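PDB 2WW2: alpha-1,2-mannosidase, which hydrolyses alpha-mannosidic linkages with inversion of configuration, as a calcium-dependent glycoside hydrolase of family GH92. Local coordinates for residues F23-T28 with R376-G381; V145-Y150 with S154-E159; L296-F301 with P340-L345; Y313-G318 with G323-D328. All coordinates share one frame; numbering follows the deposited sequence. Where two conformers were deposited one is given.

Contact 1 of 4, residues F23-T28 with R376-G381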
loop_
_atom_site.group_PDB
_atom_site.type_symbol
_atom_site.label_atom_id
_atom_site.label_comp_id
_atom_site.label_asym_id
_atom_site.label_seq_id
_atom_site.Cartn_x
_atom_site.Cartn_y
_atom_site.Cartn_z
ATOM N N PHE A 23 -1.376 -20.925 0.632
ATOM C CA PHE A 23 -0.949 -21.274 -0.719
ATOM C C PHE A 23 0.557 -21.161 -0.864
ATOM O O PHE A 23 1.071 -20.595 -1.841
ATOM C CB PHE A 23 -1.715 -20.434 -1.752
ATOM C CG PHE A 23 -3.199 -20.677 -1.711
ATOM C CD1 PHE A 23 -4.021 -19.901 -0.904
ATOM C CD2 PHE A 23 -3.764 -21.722 -2.425
ATOM C CE1 PHE A 23 -5.381 -20.142 -0.845
ATOM C CE2 PHE A 23 -5.132 -21.965 -2.364
ATOM C CZ PHE A 23 -5.934 -21.176 -1.580
ATOM N N SER A 24 1.257 -21.675 0.141
ATOM C CA SER A 24 2.707 -21.795 0.086
ATOM C C SER A 24 3.095 -23.249 0.369
ATOM O O SER A 24 2.249 -24.064 0.731
ATOM C CB SER A 24 3.355 -20.886 1.134
ATOM O OG SER A 24 3.264 -21.479 2.412
ATOM N N HIS A 25 4.380 -23.561 0.208
ATOM C CA HIS A 25 4.886 -24.907 0.470
ATOM C C HIS A 25 5.219 -25.140 1.944
ATOM O O HIS A 25 5.772 -26.174 2.301
ATOM C CB HIS A 25 6.103 -25.206 -0.407
ATOM C CG HIS A 25 5.752 -25.453 -1.841
ATOM N ND1 HIS A 25 5.098 -26.592 -2.261
ATOM C CD2 HIS A 25 5.954 -24.702 -2.951
ATOM C CE1 HIS A 25 4.913 -26.534 -3.571
ATOM N NE2 HIS A 25 5.427 -25.400 -4.014
ATOM N N GLY A 26 4.874 -24.194 2.819
ATOM C CA GLY A 26 5.218 -24.374 4.241
ATOM C C GLY A 26 4.370 -25.423 4.956
ATOM O O GLY A 26 3.146 -25.353 4.935
ATOM N N ASN A 27 5.022 -26.395 5.605
ATOM C CA ASN A 27 4.322 -27.343 6.471
ATOM C C ASN A 27 3.946 -26.729 7.815
ATOM O O ASN A 27 4.592 -25.819 8.293
ATOM C CB ASN A 27 5.206 -28.567 6.753
ATOM C CG ASN A 27 4.941 -29.731 5.801
ATOM O OD1 ASN A 27 3.849 -29.867 5.207
ATOM N ND2 ASN A 27 5.944 -30.590 5.665
ATOM N N THR A 28 2.923 -27.266 8.457
ATOM C CA THR A 28 2.533 -26.738 9.756
ATOM C C THR A 28 2.366 -27.829 10.795
ATOM O O THR A 28 1.772 -27.572 11.845
ATOM C CB THR A 28 1.207 -25.925 9.688
ATOM O OG1 THR A 28 0.134 -26.791 9.302
ATOM C CG2 THR A 28 1.305 -24.744 8.679
ATOM N N ARG A 376 9.180 -34.975 -9.011
ATOM C CA ARG A 376 7.928 -34.218 -8.977
ATOM C C ARG A 376 8.125 -32.867 -9.667
ATOM O O ARG A 376 9.174 -32.215 -9.509
ATOM C CB ARG A 376 7.494 -34.002 -7.521
ATOM C CG ARG A 376 7.137 -35.306 -6.765
ATOM C CD ARG A 376 5.800 -35.879 -7.253
ATOM N NE ARG A 376 4.728 -34.929 -6.956
ATOM C CZ ARG A 376 4.138 -34.810 -5.772
ATOM N NH1 ARG A 376 4.507 -35.583 -4.738
ATOM N NH2 ARG A 376 3.188 -33.898 -5.609
ATOM N N GLY A 377 7.123 -32.430 -10.413
ATOM C CA GLY A 377 7.219 -31.178 -11.169
ATOM C C GLY A 377 6.949 -29.986 -10.254
ATOM O O GLY A 377 5.814 -29.741 -9.895
ATOM N N CYS A 378 7.989 -29.244 -9.880
ATOM C CA CYS A 378 7.798 -28.141 -8.924
ATOM C C CYS A 378 9.039 -27.254 -8.918
ATOM O O CYS A 378 10.159 -27.764 -8.904
ATOM C CB CYS A 378 7.580 -28.725 -7.524
ATOM S SG CYS A 378 7.157 -27.524 -6.252
ATOM N N MET A 379 8.834 -25.938 -8.938
ATOM C CA MET A 379 9.932 -24.949 -8.884
ATOM C C MET A 379 10.880 -25.050 -10.085
ATOM O O MET A 379 10.512 -25.574 -11.133
ATOM C CB MET A 379 10.721 -25.009 -7.563
ATOM C CG MET A 379 9.855 -24.793 -6.296
ATOM S SD MET A 379 8.515 -23.571 -6.557
ATOM C CE MET A 379 9.388 -22.076 -6.936
ATOM N N ILE A 380 12.086 -24.516 -9.923
ATOM C CA ILE A 380 12.974 -24.294 -11.061
ATOM C C ILE A 380 14.432 -24.519 -10.670
ATOM O O ILE A 380 14.752 -24.750 -9.495
ATOM C CB ILE A 380 12.850 -22.831 -11.584
ATOM C CG1 ILE A 380 13.356 -21.850 -10.513
ATOM C CG2 ILE A 380 11.395 -22.503 -12.031
ATOM C CD1 ILE A 380 13.305 -20.391 -10.966
ATOM N N GLY A 381 15.318 -24.437 -11.659
ATOM C CA GLY A 381 16.756 -24.395 -11.387
ATOM C C GLY A 381 17.462 -25.734 -11.528
ATOM O O GLY A 381 16.820 -26.766 -11.771
#
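His25 and Cys378 meet where a loop of the N-terminal domain, a beta-sandwich in GH92 enzymes, faces a loop of the catalytic domain, whose core in this family is an (alpha/alpha)6 barrel. The imidazole reaches out with its CE1-NE2 end, and His25 NE2 lies 3.5 Å from Cys378 SG. The sulfur sits oblique to the ring, 47° off its normal and 4.2 Å from the centroid of the His25 ring, and no hydrogen bond joins the pair. Cys378 brings SG forward by holding it anti to its own backbone N (chi1 -174°), while His25 CG is anti to the carbonyl carbon (chi1 -74°), which points the CE1-NE2 end at Cys378. Met379 adds a second, looser sulfur: its SD stands 4.4 Å from His25 NE2, again at a slant. Both sulfur-bearing side chains also rest on Trp370. The other ring nitrogen, His25 ND1, is hydrogen-bonded to Ser71 OG, which should limit rotation of the imidazole. A glycerol, probably from the crystallisation liquor, is bound by His25 O, so this thin bridge between the two domains borders a place where a polyol can settle. The backbone carrying His25 is shaped by an ST turn, in which Gly26 N donates to Ser24 OG over 3.2 Å.

Contact 2 of 4, residues V145-Y150 with S154-E159; sequences VVVDAY and SSITIE
Ser154 OG is gripped by two groups: it donates to Tyr150 O over 2.9 Å and is also hydrogen-bonded to Thr215 OG1. The hydroxyl approaches Tyr150 O at a C=O...donor angle of 153°, somewhat tilted from the carbonyl plane. To do so OG lies between the backbone N and the carbonyl carbon (chi1 53°). The backbone itself brings Ser154 CB to 3.2 Å from Ala149 O. Replacing Ser154 by an alanine would probably leave Tyr150 O and Thr215 OG1 each short of a partner, and the turn less firmly tied to the start of the next strand. Tyr150 is held a second way, for its N donates to Asp148 OD1 over 2.8 Å in an Asx turn. Asp148 OD2, in turn, binds Arg96, Tyr214 and Asn48. Beyond the turn the contact is mostly apolar. Ala149 CB packs 3.7 Å from Ile156 CG1, and the tip of the same branch, Ile156 CD1, lies 4.4 Å from Val147 CG1. The touching parts, 147-150 and 154-156, run nearly antiparallel, yet no backbone hydrogen bond joins them: strand 143-148 pairs with 80-86 and 216-221, whereas 154-159 pairs with 164-169 and 209-212. Such a connection, with strands meeting through side chains, is consistent with a beta-arch of the N-terminal domain. Its chemistry implies a division of labour, small and branched aliphatic groups filling the interior while buried hydroxyl and carboxylate groups satisfy the backbone where the chain turns.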
loop_
_atom_site.group_PDB
_atom_site.type_symbol
_atom_site.label_atom_id
_atom_site.label_comp_id
_atom_site.label_asym_id
_atom_site.label_seq_id
_atom_site.Cartn_x
_atom_site.Cartn_y
_atom_site.Cartn_z
ATOM N N VAL A 145 -9.251 -49.132 18.783
ATOM C CA VAL A 145 -8.271 -48.462 17.953
ATOM C C VAL A 145 -8.712 -48.693 16.515
ATOM O O VAL A 145 -9.048 -49.824 16.146
ATOM C CB VAL A 145 -6.859 -49.053 18.177
ATOM C CG1 VAL A 145 -5.856 -48.467 17.159
ATOM C CG2 VAL A 145 -6.412 -48.845 19.642
ATOM N N VAL A 146 -8.717 -47.629 15.711
ATOM C CA VAL A 146 -8.995 -47.743 14.290
ATOM C C VAL A 146 -7.698 -47.538 13.526
ATOM O O VAL A 146 -6.941 -46.590 13.806
ATOM C CB VAL A 146 -10.015 -46.698 13.805
ATOM C CG1 VAL A 146 -10.105 -46.690 12.257
ATOM C CG2 VAL A 146 -11.385 -46.959 14.441
ATOM N N VAL A 147 -7.471 -48.416 12.552
ATOM C CA VAL A 147 -6.351 -48.299 11.649
ATOM C C VAL A 147 -6.919 -47.901 10.279
ATOM O O VAL A 147 -7.864 -48.512 9.784
ATOM C CB VAL A 147 -5.570 -49.613 11.541
ATOM C CG1 VAL A 147 -4.480 -49.500 10.512
ATOM C CG2 VAL A 147 -4.954 -50.010 12.916
ATOM N N ASP A 148 -6.357 -46.851 9.696
ATOM C CA ASP A 148 -6.880 -46.272 8.465
ATOM C C ASP A 148 -5.738 -46.367 7.469
ATOM O O ASP A 148 -4.687 -45.753 7.658
ATOM C CB ASP A 148 -7.318 -44.823 8.741
ATOM C CG ASP A 148 -7.836 -44.102 7.498
ATOM O OD1 ASP A 148 -7.324 -44.359 6.386
ATOM O OD2 ASP A 148 -8.762 -43.268 7.646
ATOM N N ALA A 149 -5.924 -47.180 6.422
ATOM C CA ALA A 149 -4.852 -47.428 5.465
ATOM C C ALA A 149 -4.958 -46.520 4.240
ATOM O O ALA A 149 -4.264 -46.729 3.238
ATOM C CB ALA A 149 -4.816 -48.942 5.056
ATOM N N TYR A 150 -5.826 -45.516 4.346
ATOM C CA TYR A 150 -5.990 -44.442 3.353
ATOM C C TYR A 150 -6.652 -44.964 2.077
ATOM O O TYR A 150 -6.983 -46.152 1.982
ATOM C CB TYR A 150 -4.639 -43.811 3.018
ATOM C CG TYR A 150 -4.552 -42.324 3.281
ATOM C CD1 TYR A 150 -4.496 -41.411 2.230
ATOM C CD2 TYR A 150 -4.513 -41.829 4.577
ATOM C CE1 TYR A 150 -4.386 -40.040 2.466
ATOM C CE2 TYR A 150 -4.418 -40.449 4.830
ATOM C CZ TYR A 150 -4.341 -39.572 3.756
ATOM O OH TYR A 150 -4.206 -38.217 3.956
ATOM N N SER A 154 -5.640 -49.855 -0.923
ATOM C CA SER A 154 -4.914 -50.304 0.265
ATOM C C SER A 154 -5.464 -51.654 0.723
ATOM O O SER A 154 -6.469 -52.145 0.184
ATOM C CB SER A 154 -5.058 -49.270 1.380
ATOM O OG SER A 154 -6.426 -48.977 1.602
ATOM N N SER A 155 -4.803 -52.262 1.709
ATOM C CA SER A 155 -5.269 -53.541 2.262
ATOM C C SER A 155 -4.839 -53.635 3.712
ATOM O O SER A 155 -3.793 -53.087 4.109
ATOM C CB SER A 155 -4.671 -54.712 1.487
ATOM O OG SER A 155 -3.247 -54.670 1.573
ATOM N N ILE A 156 -5.650 -54.327 4.502
ATOM C CA ILE A 156 -5.345 -54.575 5.896
ATOM C C ILE A 156 -5.701 -56.014 6.238
ATOM O O ILE A 156 -6.734 -56.523 5.799
ATOM C CB ILE A 156 -6.186 -53.667 6.831
ATOM C CG1 ILE A 156 -5.999 -52.188 6.475
ATOM C CG2 ILE A 156 -5.797 -53.894 8.301
ATOM C CD1 ILE A 156 -6.938 -51.257 7.274
ATOM N N THR A 157 -4.841 -56.662 7.022
ATOM C CA THR A 157 -5.130 -57.987 7.552
ATOM C C THR A 157 -4.962 -57.967 9.068
ATOM O O THR A 157 -3.987 -57.434 9.586
ATOM C CB THR A 157 -4.219 -59.062 6.921
ATOM O OG1 THR A 157 -4.430 -59.091 5.505
ATOM C CG2 THR A 157 -4.525 -60.441 7.497
ATOM N N ILE A 158 -5.929 -58.530 9.777
ATOM C CA ILE A 158 -5.872 -58.585 11.233
ATOM C C ILE A 158 -5.611 -60.016 11.640
ATOM O O ILE A 158 -6.175 -60.934 11.064
ATOM C CB ILE A 158 -7.226 -58.184 11.866
ATOM C CG1 ILE A 158 -7.738 -56.863 11.292
ATOM C CG2 ILE A 158 -7.118 -58.142 13.422
ATOM C CD1 ILE A 158 -9.123 -56.477 11.795
ATOM N N GLU A 159 -4.753 -60.207 12.637
ATOM C CA GLU A 159 -4.544 -61.520 13.226
ATOM C C GLU A 159 -4.802 -61.374 14.716
ATOM O O GLU A 159 -3.877 -61.232 15.505
ATOM C CB GLU A 159 -3.125 -62.016 12.950
ATOM C CG GLU A 159 -2.837 -62.153 11.455
ATOM C CD GLU A 159 -1.447 -62.678 11.174
ATOM O OE1 GLU A 159 -0.518 -61.867 10.981
ATOM O OE2 GLU A 159 -1.274 -63.913 11.161
#

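Contact 3 of 4, residues L296-F301 with P340-L345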
loop_
_atom_site.group_PDB
_atom_site.type_symbol
_atom_site.label_atom_id
_atom_site.label_comp_id
_atom_site.label_asym_id
_atom_site.label_seq_id
_atom_site.Cartn_x
_atom_site.Cartn_y
_atom_site.Cartn_z
ATOM N N LEU A 296 15.134 -32.312 9.830
ATOM C CA LEU A 296 14.097 -33.259 9.411
ATOM C C LEU A 296 14.261 -33.763 7.976
ATOM O O LEU A 296 14.113 -34.964 7.722
ATOM C CB LEU A 296 12.709 -32.639 9.586
ATOM C CG LEU A 296 12.273 -32.368 11.036
ATOM C CD1 LEU A 296 10.944 -31.590 11.050
ATOM C CD2 LEU A 296 12.186 -33.657 11.869
ATOM N N PHE A 297 14.547 -32.857 7.036
ATOM C CA PHE A 297 14.575 -33.200 5.591
ATOM C C PHE A 297 15.955 -32.891 5.013
ATOM O O PHE A 297 16.672 -32.055 5.549
ATOM C CB PHE A 297 13.555 -32.352 4.805
ATOM C CG PHE A 297 12.126 -32.500 5.267
ATOM C CD1 PHE A 297 11.283 -33.425 4.652
ATOM C CD2 PHE A 297 11.620 -31.694 6.273
ATOM C CE1 PHE A 297 9.953 -33.556 5.042
ATOM C CE2 PHE A 297 10.281 -31.815 6.690
ATOM C CZ PHE A 297 9.450 -32.750 6.075
ATOM N N PRO A 298 16.348 -33.573 3.925
ATOM C CA PRO A 298 15.585 -34.665 3.322
ATOM C C PRO A 298 15.615 -35.890 4.224
ATOM O O PRO A 298 16.546 -36.062 5.032
ATOM C CB PRO A 298 16.346 -34.941 2.014
ATOM C CG PRO A 298 17.800 -34.609 2.372
ATOM C CD PRO A 298 17.644 -33.350 3.248
ATOM N N ARG A 299 14.628 -36.765 4.084
ATOM C CA ARG A 299 14.599 -37.974 4.903
ATOM C C ARG A 299 15.466 -39.080 4.308
ATOM O O ARG A 299 15.609 -39.205 3.069
ATOM C CB ARG A 299 13.165 -38.494 5.081
ATOM C CG ARG A 299 12.582 -39.152 3.802
ATOM C CD ARG A 299 11.143 -39.660 4.059
ATOM N NE ARG A 299 10.250 -38.521 4.286
ATOM C CZ ARG A 299 9.909 -38.049 5.482
ATOM N NH1 ARG A 299 10.335 -38.635 6.606
ATOM N NH2 ARG A 299 9.115 -36.994 5.558
ATOM N N GLU A 300 16.062 -39.874 5.196
ATOM C CA GLU A 300 16.693 -41.140 4.803
ATOM C C GLU A 300 15.589 -42.001 4.187
ATOM O O GLU A 300 14.480 -42.047 4.709
ATOM C CB GLU A 300 17.290 -41.842 6.031
ATOM C CG GLU A 300 18.355 -40.992 6.743
ATOM C CD GLU A 300 18.682 -41.453 8.162
ATOM O OE1 GLU A 300 18.062 -42.424 8.660
ATOM O OE2 GLU A 300 19.551 -40.808 8.787
ATOM N N PHE A 301 15.885 -42.658 3.067
ATOM C CA PHE A 301 14.911 -43.528 2.414
ATOM C C PHE A 301 15.469 -44.958 2.300
ATOM O O PHE A 301 14.976 -45.791 1.520
ATOM C CB PHE A 301 14.571 -42.958 1.035
ATOM C CG PHE A 301 13.208 -43.347 0.541
ATOM C CD1 PHE A 301 12.069 -42.817 1.132
ATOM C CD2 PHE A 301 13.063 -44.225 -0.530
ATOM C CE1 PHE A 301 10.792 -43.179 0.668
ATOM C CE2 PHE A 301 11.794 -44.567 -1.005
ATOM C CZ PHE A 301 10.657 -44.043 -0.384
ATOM N N PRO A 340 24.124 -26.491 3.093
ATOM C CA PRO A 340 25.383 -25.959 3.624
ATOM C C PRO A 340 25.529 -26.172 5.124
ATOM O O PRO A 340 26.635 -26.446 5.594
ATOM C CB PRO A 340 25.303 -24.478 3.290
ATOM C CG PRO A 340 24.527 -24.482 1.928
ATOM C CD PRO A 340 23.473 -25.565 2.143
ATOM N N LEU A 341 24.441 -26.041 5.887
ATOM C CA LEU A 341 24.545 -26.351 7.312
ATOM C C LEU A 341 24.984 -27.811 7.499
ATOM O O LEU A 341 25.826 -28.104 8.356
ATOM C CB LEU A 341 23.219 -26.079 8.059
ATOM C CG LEU A 341 23.324 -26.167 9.593
ATOM C CD1 LEU A 341 24.161 -25.025 10.156
ATOM C CD2 LEU A 341 21.931 -26.201 10.314
ATOM N N PHE A 342 24.416 -28.736 6.721
ATOM C CA PHE A 342 24.848 -30.131 6.817
ATOM C C PHE A 342 26.345 -30.268 6.508
ATOM O O PHE A 342 27.070 -30.953 7.228
ATOM C CB PHE A 342 24.037 -31.086 5.893
ATOM C CG PHE A 342 22.545 -31.090 6.146
ATOM C CD1 PHE A 342 22.019 -30.780 7.411
ATOM C CD2 PHE A 342 21.660 -31.418 5.118
ATOM C CE1 PHE A 342 20.625 -30.790 7.630
ATOM C CE2 PHE A 342 20.273 -31.414 5.329
ATOM C CZ PHE A 342 19.757 -31.097 6.592
ATOM N N THR A 343 26.825 -29.620 5.453
ATOM C CA THR A 343 28.239 -29.799 5.093
ATOM C C THR A 343 29.146 -29.378 6.231
ATOM O O THR A 343 30.275 -29.850 6.320
ATOM C CB THR A 343 28.660 -28.991 3.818
ATOM O OG1 THR A 343 28.523 -27.592 4.079
ATOM C CG2 THR A 343 27.798 -29.384 2.603
ATOM N N LEU A 344 28.668 -28.479 7.093
ATOM C CA LEU A 344 29.500 -27.947 8.173
ATOM C C LEU A 344 29.367 -28.791 9.443
ATOM O O LEU A 344 30.355 -29.293 9.980
ATOM C CB LEU A 344 29.101 -26.491 8.483
ATOM C CG LEU A 344 29.864 -25.777 9.615
ATOM C CD1 LEU A 344 31.372 -25.828 9.359
ATOM C CD2 LEU A 344 29.374 -24.321 9.779
ATOM N N LEU A 345 28.129 -28.926 9.916
ATOM C CA LEU A 345 27.871 -29.549 11.211
ATOM C C LEU A 345 27.460 -31.033 11.152
ATOM O O LEU A 345 27.604 -31.752 12.145
ATOM C CB LEU A 345 26.801 -28.761 11.950
ATOM C CG LEU A 345 27.238 -27.430 12.575
ATOM C CD1 LEU A 345 26.010 -26.711 13.064
ATOM C CD2 LEU A 345 28.186 -27.655 13.744
#
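A chi1 of -58° sets Phe342 CG anti to its carbonyl carbon and sends the ring out from helix 338-345, so that its CZ-CE2 edge meets Phe297 and Pro298. Phe297 O lies in the plane of the Phe342 ring, 3.4 Å from CZ, where the slightly positive rim of the ring can face the carbonyl oxygen. The peptide before Pro298 is cis. That geometry puts Phe297 O and Pro298 CD on the same side of the peptide bond, and both are presented to one ring edge, Pro298 CD standing 3.9 Å from Phe342 CE2. On the helix itself Thr343 OG1 turns back to donate to Pro340 O over 2.7 Å, and Leu341 O accepts from both Leu344 N and Leu345 N in the last turn. Trp36 and His339 each meet the Phe342 ring edge-to-face. The contact is packing within the catalytic domain, joining helix 338-345 to the cis-proline entry into strand 299-304 of its antiparallel sheet, with helix 347-364 packing on both partners, through Val353 against Pro298 and Ser350 against Phe342, and with Asn329 of strand 326-330 touching Phe297 and Pro298.

Contact 4 of 4, residues Y313-G318 with G323-D328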
loop_
_atom_site.group_PDB
_atom_site.type_symbol
_atom_site.label_atom_id
_atom_site.label_comp_id
_atom_site.label_asym_id
_atom_site.label_seq_id
_atom_site.Cartn_x
_atom_site.Cartn_y
_atom_site.Cartn_z
ATOM N N TYR A 313 14.381 -49.235 -1.430
ATOM C CA TYR A 313 13.456 -49.235 -2.547
ATOM C C TYR A 313 13.704 -47.949 -3.324
ATOM O O TYR A 313 13.631 -46.858 -2.757
ATOM C CB TYR A 313 12.013 -49.223 -2.027
ATOM C CG TYR A 313 10.967 -48.983 -3.116
ATOM C CD1 TYR A 313 10.592 -50.006 -3.979
ATOM C CD2 TYR A 313 10.335 -47.744 -3.251
ATOM C CE1 TYR A 313 9.615 -49.808 -4.961
ATOM C CE2 TYR A 313 9.363 -47.530 -4.239
ATOM C CZ TYR A 313 9.012 -48.562 -5.090
ATOM O OH TYR A 313 8.043 -48.362 -6.057
ATOM N N SER A 314 13.993 -48.055 -4.616
ATOM C CA SER A 314 14.198 -46.846 -5.396
ATOM C C SER A 314 12.877 -46.231 -5.834
ATOM O O SER A 314 12.094 -46.888 -6.538
ATOM C CB SER A 314 15.022 -47.152 -6.650
ATOM O OG SER A 314 15.064 -45.995 -7.467
ATOM N N PRO A 315 12.628 -44.957 -5.455
ATOM C CA PRO A 315 11.400 -44.360 -5.956
ATOM C C PRO A 315 11.598 -43.859 -7.377
ATOM O O PRO A 315 10.690 -43.229 -7.917
ATOM C CB PRO A 315 11.149 -43.182 -4.996
ATOM C CG PRO A 315 12.535 -42.752 -4.577
ATOM C CD PRO A 315 13.388 -44.035 -4.586
ATOM N N TYR A 316 12.770 -44.131 -7.968
ATOM C CA TYR A 316 13.038 -43.773 -9.362
ATOM C C TYR A 316 12.863 -44.935 -10.338
ATOM O O TYR A 316 12.369 -44.729 -11.450
ATOM C CB TYR A 316 14.424 -43.119 -9.532
ATOM C CG TYR A 316 14.526 -41.833 -8.723
ATOM C CD1 TYR A 316 14.013 -40.640 -9.220
ATOM C CD2 TYR A 316 15.071 -41.835 -7.441
ATOM C CE1 TYR A 316 14.057 -39.482 -8.474
ATOM C CE2 TYR A 316 15.131 -40.678 -6.697
ATOM C CZ TYR A 316 14.623 -39.506 -7.223
ATOM O OH TYR A 316 14.660 -38.349 -6.499
ATOM N N ASP A 317 13.244 -46.146 -9.938
ATOM C CA ASP A 317 13.096 -47.296 -10.839
ATOM C C ASP A 317 12.318 -48.461 -10.216
ATOM O O ASP A 317 12.078 -49.469 -10.873
ATOM C CB ASP A 317 14.443 -47.747 -11.441
ATOM C CG ASP A 317 15.369 -48.431 -10.438
ATOM O OD1 ASP A 317 14.976 -48.732 -9.286
ATOM O OD2 ASP A 317 16.524 -48.685 -10.820
ATOM N N GLY A 318 11.925 -48.321 -8.948
ATOM C CA GLY A 318 11.090 -49.340 -8.305
ATOM C C GLY A 318 11.766 -50.654 -7.914
ATOM O O GLY A 318 11.108 -51.573 -7.411
ATOM N N GLY A 323 22.824 -49.549 -0.753
ATOM C CA GLY A 323 23.367 -48.224 -0.591
ATOM C C GLY A 323 22.365 -47.257 0.022
ATOM O O GLY A 323 21.520 -47.662 0.818
ATOM N N TYR A 324 22.474 -45.991 -0.364
ATOM C CA TYR A 324 21.717 -44.912 0.272
ATOM C C TYR A 324 20.828 -44.188 -0.712
ATOM O O TYR A 324 21.176 -43.993 -1.875
ATOM C CB TYR A 324 22.654 -43.895 0.941
ATOM C CG TYR A 324 23.611 -44.522 1.931
ATOM C CD1 TYR A 324 23.142 -45.083 3.111
ATOM C CD2 TYR A 324 24.986 -44.566 1.678
ATOM C CE1 TYR A 324 24.008 -45.666 4.023
ATOM C CE2 TYR A 324 25.861 -45.153 2.593
ATOM C CZ TYR A 324 25.359 -45.693 3.759
ATOM O OH TYR A 324 26.199 -46.279 4.681
ATOM N N MET A 325 19.673 -43.780 -0.212
ATOM C CA MET A 325 18.772 -42.941 -0.959
ATOM C C MET A 325 18.158 -41.980 0.054
ATOM O O MET A 325 17.966 -42.351 1.223
ATOM C CB MET A 325 17.691 -43.791 -1.652
ATOM C CG MET A 325 16.683 -42.969 -2.475
ATOM S SD MET A 325 17.401 -41.858 -3.697
ATOM C CE MET A 325 18.290 -43.019 -4.775
ATOM N N TYR A 326 17.906 -40.747 -0.379
ATOM C CA TYR A 326 17.157 -39.754 0.418
ATOM C C TYR A 326 16.050 -39.222 -0.452
ATOM O O TYR A 326 16.123 -39.307 -1.678
ATOM C CB TYR A 326 18.044 -38.544 0.795
ATOM C CG TYR A 326 18.958 -38.804 1.960
ATOM C CD1 TYR A 326 18.698 -38.227 3.213
ATOM C CD2 TYR A 326 20.065 -39.648 1.828
ATOM C CE1 TYR A 326 19.536 -38.488 4.297
ATOM C CE2 TYR A 326 20.907 -39.909 2.907
ATOM C CZ TYR A 326 20.642 -39.313 4.134
ATOM O OH TYR A 326 21.476 -39.587 5.200
ATOM N N THR A 327 15.071 -38.576 0.160
ATOM C CA THR A 327 14.065 -37.914 -0.644
ATOM C C THR A 327 13.321 -36.852 0.158
ATOM O O THR A 327 13.717 -36.540 1.278
ATOM C CB THR A 327 13.067 -38.925 -1.232
ATOM O OG1 THR A 327 12.241 -38.236 -2.173
ATOM C CG2 THR A 327 12.187 -39.528 -0.115
ATOM N N ASP A 328 12.261 -36.304 -0.438
ATOM C CA ASP A 328 11.470 -35.235 0.154
ATOM C C ASP A 328 12.258 -33.958 0.340
ATOM O O ASP A 328 12.569 -33.544 1.459
ATOM C CB ASP A 328 10.818 -35.713 1.444
ATOM C CG ASP A 328 9.733 -36.730 1.159
ATOM O OD1 ASP A 328 8.945 -36.471 0.216
ATOM O OD2 ASP A 328 9.699 -37.777 1.832
HETATM O O HOH W 1 15.911 -38.090 -4.079
#
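Met325 places its sulfur at the rim of the Tyr316 ring rather than over a face: SD lies 83° off the ring normal, 5.3 Å from the centroid of the Tyr316 ring and 3.9 Å from its CE2. This Met-aromatic contact depends on a folded methionine. With CG anti to the backbone N, Met325 CG comes to 4.1 Å from Pro315 CD; the bend at chi2 (54°) then brings SD to the ring edge, and the chain bends again at chi3 (61°). A water also lies in the ring plane of Tyr316, hydrogen-bonded at 2.7 Å to Tyr316 OH and donating at 2.7 Å to Tyr326 O, so the phenol is tied to the strand as well as packed beside it. The contact lies at the five-stranded antiparallel sheet of the catalytic domain: residues 313-318 form the loop from strand 310-313 to strand 320-322, and 323-328 lead into strand 326-330. An ST turn and ST motif shape the first of them. Ser314 OG takes Tyr316 N at 3.0 Å and Asp317 N at 3.1 Å, and is itself bound to Glu363 OE1. Gly318 N closes the bend on Ser314 O at 2.8 Å. Helix 347-364 covers the site, with Ala360 against Tyr316 and Glu363 against Met325, while His375 meets the Tyr316 ring edge-to-face.

Overall arrangement
Contacts 3 and 4 are the most closely coupled, with centres 16 Å apart: strands 299-304 and 326-330 are neighbours in one sheet, Arg299 NE forms a salt bridge to Asp328 OD2 at 2.6 Å, and Phe301 N probably donates to Met325 O at 2.8 Å. Contact 1 spans the two family domains and encloses the others along the chain; it touches contact 3 where Asn27 ND2 packs 4.1 Å from Phe297 CZ. Contact 2 stands apart in the N-terminal domain, its centre 26 to 33 Å from the others. Glycerol, probably from the crystallisation liquor, is bound near His25 and Phe297 and at Asp328 O; a bound sodium ion lies about 12 Å from the side chain of His25.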